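Local coordinates for protein malic enzyme (Entamoeba histolytica, PDB 3NV9) that probably catalyses the oxidative decarboxylation of malate to pyruvate with NAD or NADP as acceptor, as a dimeric malic enzyme, at residues A[392-395]-A[396-399]. Residues are numbered along the deposited sequence; the frame is centred on the assembly and turned at random.
Sequences EFAE and KRGI
Arg397 folds back over Ala394 at the carboxyl end of helix 380-396, in the NAD-binding domain, a worked example of a helix terminus whose last carbonyls are met by the chain that leaves it. In the backbone, the final regular helical bond runs from Lys396 N to Glu392 O (3.0 Å). Beyond it the pattern tightens: Gly398 N reaches Glu395 O at 3.1 Å, while Arg397 N makes a weak bond to Ala394 O. Arg397 is the first residue to leave helical angles, and Gly398 continues the exit at phi 97° and psi 124°, where a CB would crowd the carbonyl oxygen of Arg397.

Among polar side-chain contacts, the bend at Arg397 chi2 (62°) lets NH1 make a weak bond to Ala394 O (3.3 Å) and a shorter hydrogen bond to Gly398 O (2.8 Å), tilted from the guanidinium plane. One guanidinium face lies over Ala394, whose CB is 3.7 Å from NH1. Outside the turn, NE forms a salt bridge with Glu410 and NH2 bonds to Asn403 and Ile405 O.

Apolar packing is supplied by Ile399, whose CG2 meets Ala394 CB at 3.8 Å; both residues touch Asn208 of helix 193-213. Multiple partners thus fix the guanidinium's orientation, and its positive charge probably stabilises the carbonyl-rich helix end.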
loop_
_atom_site.group_PDB
_atom_site.type_symbol
_atom_site.label_atom_id
_atom_site.label_comp_id
_atom_site.label_asym_id
_atom_site.label_seq_id
_atom_site.Cartn_x
_atom_site.Cartn_y
_atom_site.Cartn_z
ATOM N N GLU A 392 31.514 -0.338 10.128
ATOM C CA GLU A 392 32.585 0.607 9.705
ATOM C C GLU A 392 32.103 2.073 9.739
ATOM O O GLU A 392 32.825 2.937 10.171
ATOM C CB GLU A 392 33.120 0.260 8.322
ATOM C CG GLU A 392 33.602 -1.166 8.173
ATOM C CD GLU A 392 33.882 -1.566 6.707
ATOM O OE1 GLU A 392 33.574 -0.773 5.778
ATOM O OE2 GLU A 392 34.406 -2.679 6.488
ATOM N N PHE A 393 30.854 2.327 9.329
ATOM C CA PHE A 393 30.297 3.677 9.413
ATOM C C PHE A 393 30.388 4.155 10.847
ATOM O O PHE A 393 30.817 5.307 11.117
ATOM C CB PHE A 393 28.829 3.739 8.965
ATOM C CG PHE A 393 28.236 5.109 9.065
ATOM C CD1 PHE A 393 28.210 5.932 7.965
ATOM C CD2 PHE A 393 27.737 5.587 10.279
ATOM C CE1 PHE A 393 27.676 7.206 8.058
ATOM C CE2 PHE A 393 27.205 6.884 10.376
ATOM C CZ PHE A 393 27.180 7.671 9.285
ATOM N N ALA A 394 30.004 3.279 11.767
ATOM C CA ALA A 394 30.068 3.650 13.181
ATOM C C ALA A 394 31.502 3.901 13.663
ATOM O O ALA A 394 31.763 4.902 14.345
ATOM C CB ALA A 394 29.300 2.600 14.111
ATOM N N GLU A 395 32.424 2.984 13.335
ATOM C CA GLU A 395 33.813 3.127 13.752
ATOM C C GLU A 395 34.498 4.401 13.230
ATOM O O GLU A 395 35.302 4.955 13.938
ATOM C CB GLU A 395 34.622 1.910 13.342
ATOM C CG GLU A 395 36.114 2.071 13.555
ATOM C CD GLU A 395 36.884 0.822 13.199
ATOM O OE1 GLU A 395 36.446 0.059 12.272
ATOM O OE2 GLU A 395 37.926 0.591 13.857
ATOM N N LYS A 396 34.190 4.844 12.007
ATOM C CA LYS A 396 34.717 6.093 11.433
ATOM C C LYS A 396 34.382 7.380 12.243
ATOM O O LYS A 396 35.185 8.305 12.309
ATOM C CB LYS A 396 34.093 6.310 10.058
ATOM C CG LYS A 396 35.024 6.505 8.948
ATOM C CD LYS A 396 35.213 5.165 8.182
ATOM C CE LYS A 396 36.374 5.273 7.163
ATOM N NZ LYS A 396 37.199 3.982 7.046
ATOM N N ARG A 397 33.172 7.493 12.781
ATOM C CA ARG A 397 32.883 8.659 13.622
ATOM C C ARG A 397 33.132 8.377 15.101
ATOM O O ARG A 397 32.737 9.174 15.934
ATOM C CB ARG A 397 31.478 9.242 13.408
ATOM C CG ARG A 397 30.320 8.224 13.448
ATOM C CD ARG A 397 30.159 7.507 14.776
ATOM N NE ARG A 397 28.775 7.054 15.019
ATOM C CZ ARG A 397 28.423 6.079 15.862
ATOM N NH1 ARG A 397 29.348 5.416 16.562
ATOM N NH2 ARG A 397 27.128 5.771 16.007
ATOM N N GLY A 398 33.772 7.245 15.423
ATOM C CA GLY A 398 34.037 6.918 16.823
ATOM C C GLY A 398 33.035 5.967 17.495
ATOM O O GLY A 398 31.813 6.241 17.549
ATOM N N ILE A 399 33.572 4.868 18.023
ATOM C CA ILE A 399 32.822 3.900 18.834
ATOM C C ILE A 399 33.406 3.782 20.255
ATOM O O ILE A 399 34.561 4.157 20.502
ATOM C CB ILE A 399 32.774 2.500 18.203
ATOM C CG1 ILE A 399 34.213 2.035 17.860
ATOM C CG2 ILE A 399 31.826 2.509 16.981
ATOM C CD1 ILE A 399 34.335 0.535 17.524
#